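Local coordinates for protein dihydrodipicolinate synthase (PDB 1XKY) that probably catalyses the condensation of pyruvate with aspartate semialdehyde, an early step of bacterial lysine biosynthesis by the diaminopimelate route, at residues Thr22-Asp25 with Asn29-Phe32; Ser64-Ala69 with Ser276-Leu281; Asp157-Leu162 with Thr182-Lys187. One frame throughout, in Å; residues are numbered along the deposited sequence.

Interaction 1. Residues Thr22-Asp25 with Asn29-Phe32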
loop_
_atom_site.group_PDB
_atom_site.type_symbol
_atom_site.label_atom_id
_atom_site.label_comp_id
_atom_site.label_asym_id
_atom_site.label_seq_id
_atom_site.Cartn_x
_atom_site.Cartn_y
_atom_site.Cartn_z
ATOM N N THR A 22 21.678 -18.065 13.561
ATOM C CA THR A 22 23.105 -18.210 13.846
ATOM C C THR A 22 23.341 -17.984 15.344
ATOM O O THR A 22 23.246 -16.842 15.823
ATOM C CB THR A 22 23.948 -17.221 13.020
ATOM O OG1 THR A 22 23.679 -17.404 11.623
ATOM C CG2 THR A 22 25.437 -17.444 13.274
ATOM N N PRO A 23 23.599 -19.069 16.101
ATOM C CA PRO A 23 23.882 -18.902 17.528
ATOM C C PRO A 23 25.106 -18.028 17.813
ATOM O O PRO A 23 26.151 -18.194 17.172
ATOM C CB PRO A 23 24.120 -20.342 18.018
ATOM C CG PRO A 23 23.424 -21.201 17.030
ATOM C CD PRO A 23 23.566 -20.496 15.718
ATOM N N PHE A 24 24.959 -17.107 18.764
ATOM C CA PHE A 24 26.066 -16.274 19.233
ATOM C C PHE A 24 26.356 -16.536 20.705
ATOM O O PHE A 24 25.452 -16.849 21.501
ATOM C CB PHE A 24 25.779 -14.774 19.046
ATOM C CG PHE A 24 25.571 -14.348 17.609
ATOM C CD1 PHE A 24 24.506 -13.519 17.266
ATOM C CD2 PHE A 24 26.437 -14.760 16.602
ATOM C CE1 PHE A 24 24.303 -13.113 15.942
ATOM C CE2 PHE A 24 26.243 -14.349 15.274
ATOM C CZ PHE A 24 25.178 -13.529 14.952
ATOM N N ASP A 25 27.628 -16.393 21.063
ATOM C CA ASP A 25 28.047 -16.499 22.443
ATOM C C ASP A 25 27.801 -15.161 23.151
ATOM O O ASP A 25 27.228 -14.222 22.563
ATOM C CB ASP A 25 29.511 -16.972 22.539
ATOM C CG ASP A 25 30.515 -15.960 22.028
ATOM O OD1 ASP A 25 30.199 -14.752 21.907
ATOM O OD2 ASP A 25 31.653 -16.390 21.762
ATOM N N ASN A 29 29.969 -13.354 19.358
ATOM C CA ASN A 29 30.668 -14.125 18.333
ATOM C C ASN A 29 29.916 -15.415 18.061
ATOM O O ASN A 29 29.158 -15.880 18.909
ATOM C CB ASN A 29 32.106 -14.438 18.764
ATOM C CG ASN A 29 32.944 -13.187 18.953
ATOM O OD1 ASN A 29 33.582 -13.009 19.990
ATOM N ND2 ASN A 29 32.934 -12.309 17.958
ATOM N N ILE A 30 30.135 -15.991 16.883
ATOM C CA ILE A 30 29.508 -17.263 16.531
ATOM C C ILE A 30 29.851 -18.343 17.566
ATOM O O ILE A 30 31.024 -18.566 17.873
ATOM C CB ILE A 30 29.920 -17.754 15.116
ATOM C CG1 ILE A 30 29.395 -16.789 14.042
ATOM C CG2 ILE A 30 29.390 -19.178 14.874
ATOM C CD1 ILE A 30 29.843 -17.106 12.618
ATOM N N ASP A 31 28.821 -19.006 18.090
ATOM C CA ASP A 31 29.010 -20.118 19.014
ATOM C C ASP A 31 28.864 -21.431 18.256
ATOM O O ASP A 31 27.750 -21.868 17.951
ATOM C CB ASP A 31 28.009 -20.044 20.161
ATOM C CG ASP A 31 28.392 -20.944 21.318
ATOM O OD1 ASP A 31 28.661 -22.143 21.088
ATOM O OD2 ASP A 31 28.421 -20.438 22.452
ATOM N N PHE A 32 29.998 -22.052 17.947
ATOM C CA PHE A 32 30.003 -23.249 17.108
ATOM C C PHE A 32 29.416 -24.474 17.816
ATOM O O PHE A 32 28.707 -25.262 17.190
ATOM C CB PHE A 32 31.409 -23.507 16.557
ATOM C CG PHE A 32 31.858 -22.449 15.589
ATOM C CD1 PHE A 32 32.589 -21.354 16.023
ATOM C CD2 PHE A 32 31.497 -22.519 14.257
ATOM C CE1 PHE A 32 32.989 -20.361 15.127
ATOM C CE2 PHE A 32 31.892 -21.537 13.361
ATOM C CZ PHE A 32 32.636 -20.457 13.796
HETATM O O HOH W 1 33.851 -14.884 22.007
#

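Interaction 2. Residues Ser64-Ala69 with Ser276-Leu281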
loop_
_atom_site.group_PDB
_atom_site.type_symbol
_atom_site.label_atom_id
_atom_site.label_comp_id
_atom_site.label_asym_id
_atom_site.label_seq_id
_atom_site.Cartn_x
_atom_site.Cartn_y
_atom_site.Cartn_z
ATOM N N SER A 64 32.133 -11.691 5.804
ATOM C CA SER A 64 32.311 -12.742 4.807
ATOM C C SER A 64 33.080 -13.931 5.398
ATOM O O SER A 64 32.778 -15.083 5.114
ATOM C CB SER A 64 33.038 -12.185 3.583
ATOM O OG SER A 64 33.319 -13.220 2.658
ATOM N N GLU A 65 34.051 -13.628 6.250
ATOM C CA GLU A 65 34.883 -14.640 6.893
ATOM C C GLU A 65 34.058 -15.474 7.878
ATOM O O GLU A 65 34.204 -16.688 7.938
ATOM C CB GLU A 65 36.074 -13.978 7.606
ATOM C CG GLU A 65 37.142 -13.392 6.662
ATOM C CD GLU A 65 36.705 -12.122 5.909
ATOM O OE1 GLU A 65 35.892 -11.328 6.446
ATOM O OE2 GLU A 65 37.186 -11.923 4.765
ATOM N N GLU A 66 33.192 -14.810 8.640
ATOM C CA GLU A 66 32.238 -15.478 9.538
ATOM C C GLU A 66 31.273 -16.397 8.787
ATOM O O GLU A 66 31.030 -17.540 9.203
ATOM C CB GLU A 66 31.459 -14.435 10.347
ATOM C CG GLU A 66 32.270 -13.847 11.488
ATOM C CD GLU A 66 31.549 -12.752 12.247
ATOM O OE1 GLU A 66 30.852 -11.923 11.622
ATOM O OE2 GLU A 66 31.708 -12.713 13.482
ATOM N N LYS A 67 30.742 -15.896 7.674
ATOM C CA LYS A 67 29.837 -16.669 6.841
ATOM C C LYS A 67 30.492 -17.978 6.404
ATOM O O LYS A 67 29.922 -19.036 6.600
ATOM C CB LYS A 67 29.377 -15.852 5.629
ATOM C CG LYS A 67 28.440 -14.711 5.983
ATOM C CD LYS A 67 28.111 -13.873 4.759
ATOM C CE LYS A 67 27.195 -12.733 5.121
ATOM N NZ LYS A 67 27.066 -11.746 4.035
ATOM N N VAL A 68 31.696 -17.889 5.843
ATOM C CA VAL A 68 32.410 -19.058 5.313
ATOM C C VAL A 68 32.752 -20.062 6.424
ATOM O O VAL A 68 32.604 -21.261 6.231
ATOM C CB VAL A 68 33.703 -18.647 4.535
ATOM C CG1 VAL A 68 34.523 -19.889 4.127
ATOM C CG2 VAL A 68 33.353 -17.794 3.304
ATOM N N ALA A 69 33.194 -19.574 7.580
ATOM C CA ALA A 69 33.425 -20.444 8.743
ATOM C C ALA A 69 32.135 -21.153 9.177
ATOM O O ALA A 69 32.138 -22.352 9.491
ATOM C CB ALA A 69 34.002 -19.644 9.899
ATOM N N SER A 276 21.970 -13.983 21.758
ATOM C CA SER A 276 21.238 -12.792 21.378
ATOM C C SER A 276 21.469 -12.429 19.905
ATOM O O SER A 276 21.791 -13.300 19.097
ATOM C CB SER A 276 21.639 -11.645 22.294
ATOM O OG SER A 276 20.659 -10.637 22.256
ATOM N N VAL A 277 21.298 -11.146 19.581
ATOM C CA VAL A 277 21.367 -10.639 18.216
ATOM C C VAL A 277 22.344 -9.482 18.126
ATOM O O VAL A 277 22.727 -8.898 19.143
ATOM C CB VAL A 277 19.982 -10.165 17.692
ATOM C CG1 VAL A 277 19.078 -11.359 17.405
ATOM C CG2 VAL A 277 19.323 -9.165 18.672
ATOM N N ARG A 278 22.749 -9.159 16.901
ATOM C CA ARG A 278 23.687 -8.056 16.676
ATOM C C ARG A 278 22.954 -6.818 16.203
ATOM O O ARG A 278 22.023 -6.914 15.411
ATOM C CB ARG A 278 24.735 -8.447 15.642
ATOM C CG ARG A 278 25.625 -9.575 16.090
ATOM C CD ARG A 278 26.706 -9.831 15.088
ATOM N NE ARG A 278 27.555 -10.955 15.460
ATOM C CZ ARG A 278 28.527 -11.436 14.690
ATOM N NH1 ARG A 278 28.763 -10.900 13.501
ATOM N NH2 ARG A 278 29.267 -12.461 15.100
ATOM N N LEU A 279 23.395 -5.663 16.691
ATOM C CA LEU A 279 22.874 -4.371 16.256
ATOM C C LEU A 279 22.917 -4.246 14.722
ATOM O O LEU A 279 23.895 -4.662 14.100
ATOM C CB LEU A 279 23.664 -3.232 16.919
ATOM C CG LEU A 279 23.331 -2.899 18.381
ATOM C CD1 LEU A 279 24.421 -2.039 19.012
ATOM C CD2 LEU A 279 21.983 -2.192 18.477
ATOM N N PRO A 280 21.873 -3.649 14.112
ATOM C CA PRO A 280 20.777 -2.860 14.711
ATOM C C PRO A 280 19.606 -3.625 15.358
ATOM O O PRO A 280 18.627 -2.990 15.777
ATOM C CB PRO A 280 20.262 -2.031 13.526
ATOM C CG PRO A 280 20.505 -2.880 12.332
ATOM C CD PRO A 280 21.740 -3.744 12.647
ATOM N N LEU A 281 19.698 -4.953 15.449
ATOM C CA LEU A 281 18.683 -5.735 16.156
ATOM C C LEU A 281 18.988 -5.710 17.652
ATOM O O LEU A 281 20.144 -5.577 18.051
ATOM C CB LEU A 281 18.627 -7.180 15.639
ATOM C CG LEU A 281 18.428 -7.362 14.126
ATOM C CD1 LEU A 281 18.399 -8.820 13.758
ATOM C CD2 LEU A 281 17.171 -6.670 13.649
#

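Interaction 3. Residues Asp157-Leu162 with Thr182-Lys187. With K (potassium ion), chain E.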
loop_
_atom_site.group_PDB
_atom_site.type_symbol
_atom_site.label_atom_id
_atom_site.label_comp_id
_atom_site.label_asym_id
_atom_site.label_seq_id
_atom_site.Cartn_x
_atom_site.Cartn_y
_atom_site.Cartn_z
ATOM N N ASP A 157 7.454 -13.801 -14.891
ATOM C CA ASP A 157 8.212 -13.907 -16.140
ATOM C C ASP A 157 9.716 -14.046 -15.907
ATOM O O ASP A 157 10.375 -14.880 -16.526
ATOM C CB ASP A 157 7.933 -12.693 -17.036
ATOM C CG ASP A 157 6.550 -12.741 -17.700
ATOM O OD1 ASP A 157 5.816 -13.769 -17.571
ATOM O OD2 ASP A 157 6.196 -11.736 -18.363
ATOM N N THR A 158 10.256 -13.234 -15.009
ATOM C CA THR A 158 11.676 -13.294 -14.691
ATOM C C THR A 158 12.052 -14.637 -14.060
ATOM O O THR A 158 13.095 -15.216 -14.396
ATOM C CB THR A 158 12.081 -12.124 -13.786
ATOM O OG1 THR A 158 11.816 -10.898 -14.477
ATOM C CG2 THR A 158 13.576 -12.194 -13.410
ATOM N N VAL A 159 11.186 -15.151 -13.184
ATOM C CA VAL A 159 11.422 -16.444 -12.538
ATOM C C VAL A 159 11.400 -17.567 -13.557
ATOM O O VAL A 159 12.252 -18.455 -13.521
ATOM C CB VAL A 159 10.410 -16.741 -11.402
ATOM C CG1 VAL A 159 10.630 -18.151 -10.835
ATOM C CG2 VAL A 159 10.554 -15.720 -10.298
ATOM N N VAL A 160 10.443 -17.506 -14.480
ATOM C CA VAL A 160 10.348 -18.498 -15.544
ATOM C C VAL A 160 11.621 -18.482 -16.403
ATOM O O VAL A 160 12.205 -19.527 -16.654
ATOM C CB VAL A 160 9.085 -18.292 -16.435
ATOM C CG1 VAL A 160 9.120 -19.232 -17.654
ATOM C CG2 VAL A 160 7.807 -18.519 -15.638
ATOM N N ARG A 161 12.051 -17.305 -16.846
ATOM C CA ARG A 161 13.296 -17.193 -17.627
ATOM C C ARG A 161 14.481 -17.785 -16.858
ATOM O O ARG A 161 15.271 -18.549 -17.413
ATOM C CB ARG A 161 13.610 -15.744 -17.986
ATOM C CG ARG A 161 12.631 -15.077 -18.928
ATOM C CD ARG A 161 12.964 -13.598 -19.064
ATOM N NE ARG A 161 14.259 -13.384 -19.707
ATOM C CZ ARG A 161 14.971 -12.261 -19.628
ATOM N NH1 ARG A 161 14.534 -11.233 -18.925
ATOM N NH2 ARG A 161 16.132 -12.169 -20.258
ATOM N N LEU A 162 14.600 -17.431 -15.578
ATOM C CA LEU A 162 15.688 -17.942 -14.746
ATOM C C LEU A 162 15.622 -19.469 -14.567
ATOM O O LEU A 162 16.660 -20.135 -14.559
ATOM C CB LEU A 162 15.732 -17.212 -13.398
ATOM C CG LEU A 162 16.217 -15.762 -13.499
ATOM C CD1 LEU A 162 15.993 -15.014 -12.194
ATOM C CD2 LEU A 162 17.681 -15.693 -13.910
ATOM N N THR A 182 1.098 -19.885 -8.000
ATOM C CA THR A 182 0.344 -20.740 -8.928
ATOM C C THR A 182 0.895 -20.630 -10.341
ATOM O O THR A 182 1.097 -21.633 -11.012
ATOM C CB THR A 182 -1.173 -20.376 -8.972
ATOM O OG1 THR A 182 -1.800 -20.714 -7.728
ATOM C CG2 THR A 182 -1.877 -21.104 -10.099
ATOM N N GLU A 183 1.127 -19.398 -10.780
ATOM C CA GLU A 183 1.576 -19.136 -12.139
ATOM C C GLU A 183 3.006 -19.625 -12.385
ATOM O O GLU A 183 3.313 -20.170 -13.452
ATOM C CB GLU A 183 1.466 -17.639 -12.433
ATOM C CG GLU A 183 1.510 -17.296 -13.909
ATOM C CD GLU A 183 1.393 -15.803 -14.154
ATOM O OE1 GLU A 183 0.825 -15.109 -13.286
ATOM O OE2 GLU A 183 1.870 -15.332 -15.211
ATOM N N ILE A 184 3.880 -19.410 -11.405
ATOM C CA ILE A 184 5.260 -19.892 -11.479
ATOM C C ILE A 184 5.265 -21.414 -11.571
ATOM O O ILE A 184 5.967 -21.985 -12.401
ATOM C CB ILE A 184 6.104 -19.446 -10.250
ATOM C CG1 ILE A 184 6.275 -17.915 -10.247
ATOM C CG2 ILE A 184 7.480 -20.143 -10.261
ATOM C CD1 ILE A 184 6.804 -17.359 -8.939
ATOM N N ILE A 185 4.485 -22.054 -10.702
ATOM C CA ILE A 185 4.363 -23.508 -10.687
ATOM C C ILE A 185 3.920 -24.001 -12.068
ATOM O O ILE A 185 4.513 -24.917 -12.623
ATOM C CB ILE A 185 3.380 -24.011 -9.584
ATOM C CG1 ILE A 185 3.970 -23.761 -8.186
ATOM C CG2 ILE A 185 3.068 -25.511 -9.764
ATOM C CD1 ILE A 185 2.939 -23.695 -7.063
ATOM N N GLU A 186 2.895 -23.365 -12.619
ATOM C CA GLU A 186 2.327 -23.762 -13.907
ATOM C C GLU A 186 3.325 -23.600 -15.055
ATOM O O GLU A 186 3.493 -24.499 -15.882
ATOM C CB GLU A 186 1.087 -22.913 -14.177
ATOM C CG GLU A 186 0.310 -23.254 -15.445
ATOM C CD GLU A 186 -0.974 -22.442 -15.556
ATOM O OE1 GLU A 186 -1.797 -22.738 -16.453
ATOM O OE2 GLU A 186 -1.166 -21.507 -14.734
ATOM N N LYS A 187 4.004 -22.458 -15.082
ATOM C CA LYS A 187 4.809 -22.063 -16.238
ATOM C C LYS A 187 6.238 -22.599 -16.253
ATOM O O LYS A 187 6.915 -22.511 -17.282
ATOM C CB LYS A 187 4.824 -20.540 -16.361
ATOM C CG LYS A 187 3.481 -19.962 -16.782
ATOM C CD LYS A 187 3.511 -18.449 -16.832
ATOM C CE LYS A 187 2.290 -17.899 -17.556
ATOM N NZ LYS A 187 2.506 -17.973 -19.036
HETATM K K K E . 6.860 -26.378 -12.013
HETATM O O HOH W 2 3.426 -13.492 -16.270
HETATM O O HOH W 3 7.022 -25.501 -9.372
HETATM O O HOH W 4 6.273 -28.914 -10.262
HETATM O O HOH W 5 5.330 -28.346 -12.973
#

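Interaction 1. Residues Thr22-Asp25 with Asn29-Phe32
Pro23 and Asp25 reach across to Asp31 and Asn29 through two backbone hydrogen bonds that bracket Phe24 and Ile30. Asp31 N donates to Pro23 O at 2.9 Å, almost straight but well above the carbonyl plane, while Asp25 N meets Asn29 O at 2.7 Å, close to the line of the C=O bond. Phe24 and Ile30 thus form an antiparallel, non-hydrogen-bonded pair, the single bridge between the segments. A third bond is side chain to backbone: Asn29 N donates to Asp25 OD1 at 2.9 Å, arriving from above the carboxylate plane. This is possible because Asp25 CG lies between its own backbone N and carbonyl carbon (chi1 68°), which brings OD1 back toward Asn29 N. The side chains of Asp25 and Asn29 run alongside each other, carboxylate and amide planes 76° apart, and a water lies 2.7 Å from Asp25 OD2 and 2.8 Å from Asn29 OD1. Asp31 lays OD2 against Asp25 CB (3.6 Å), while its OD1 accepts Lys34 N as the N-cap of helix 32-44.

Apolar contacts centre on Ile30. Ile30 CG1 is 4.1 Å from Thr22 CG2 and 4.2 Å from Phe24 CE2. The Phe24 ring has Thr22 O over the centre of one face and Ile30 CA at its edge, and it also makes a cation-pi contact with Arg278. Together the bonds close a small hairpin-like loop between strand 16-19 and helix 32-44, the first beta-alpha connection of a TIM barrel.

Interaction 2. Residues Ser64-Ala69 with Ser276-Leu281
Both long side chains leave the backbone with CG anti to the carbonyl carbon, Glu66 at chi1 -77° and Arg278 at chi1 -64°, and run on nearly straight, so that they come together from opposite directions across a backbone gap of 13.4 Å between Glu66 CA and Arg278 CA. The result is a two-pronged, end-on salt bridge. Arg278 NH1 donates to Glu66 OE1 at 3.0 Å, nearly straight and on the syn side of that oxygen; Arg278 NH2 donates to Glu66 OE2 at 2.9 Å, a more bent bond that reaches its acceptor from above the carboxylate plane. Glu66 CD lies in the guanidinium plane at its edge, yet the two flat groups are twisted 32° apart, consistent with the unequal approach to the two oxygens.

The pair ties the first turn of helix 64-78, which follows the second strand of the TIM barrel, to the loop between helices 261-269 and 286-297, beyond the last strand. Glu66 OE1 also accepts Thr63 N, the bond that a glutamate at N3 makes to the N-cap residue in a capping box. The guanidinium has further partners: NH1 donates to Thr61 O and NH2 to Gly28 O. So many bonds would fix both the position and the rotation of the group, and its charge and that of the partner carboxylate probably offset each other.

Behind Arg278 the chain turns sharply. Leu281 N donates to Arg278 O at 3.0 Å around a cis peptide bond before Pro280, a type VIa turn, and Leu279, Pro280 and Leu281 pack against Thr93, Asn91 and Asn119 of a neighbouring subunit.

Interaction 3. Residues Asp157-Leu162 with Thr182-Lys187
A single water spans the carboxylates of Asp157 and Glu183, donating to Asp157 OD1 at 2.7 Å and to Glu183 OE2 at 2.6 Å. It stands between two like charges whose oxygens, Asp157 OD1 and Glu183 OE2, are 4.9 Å apart, and by donating a hydrogen bond to each it probably eases their repulsion. Lys187 NZ, 5.5 Å from Asp157 OD1, makes no salt bridge with it. No direct hydrogen bond joins the two helical segments.

Beside this water bridge the helices meet through aliphatic carbons. Val160 CG2 touches Lys187 CB at 3.7 Å, the two side chains crossing at a slant where the backbones approach most closely; Val160 CG1 lies 4.0 Å from Lys187 O. Deeper in, Val159 CG1 meets Ile184 CG2 at 3.8 Å. Both of these methyls stand anti to their own backbone N (Val159 chi1 175°), and the side chains cross at about a right angle, so that one branch from each makes the contact. Phe192 packs on both Val159 and Ile184, and strand 168-173 backs the pair through Ile171 and Asp173.

Past the contact, Ile185 O, near the end of helix 178-187, binds a potassium ion at 2.8 Å. Thr188 O, Ala189 O and Phe192 O, from the chain just after the helix, also bind it, and three waters take further places around it. Earlier in the same helix, Thr182 OG1 hydrogen-bonds His244 NE2 of a neighbouring subunit. Helices 156-163 and 178-187 flank strand 168-173 in sequence, neighbours in the outer helical layer of the TIM barrel, packed across successive beta-alpha units.

In the fold
From the N terminus, interaction 1 comes first, closing a loop of three residues between strand 16-19 and helix 32-44. Interaction 2 opens later, at helix 64-78, and closes only at residues 276-281, so it spans most of the barrel and joins its second beta-alpha unit to the C-terminal helical region. Interaction 3 lies wholly within that span, pairing two consecutive outer helices around strand 168-173. Interactions 1 and 2 abut, with centres 9 Å apart, Phe24 and Ile30 touching residues of the second. Interaction 3 sits on the opposite side of the chain's centre, its own centre about 38 Å from that of interaction 1 and about 33 Å from that of interaction 2.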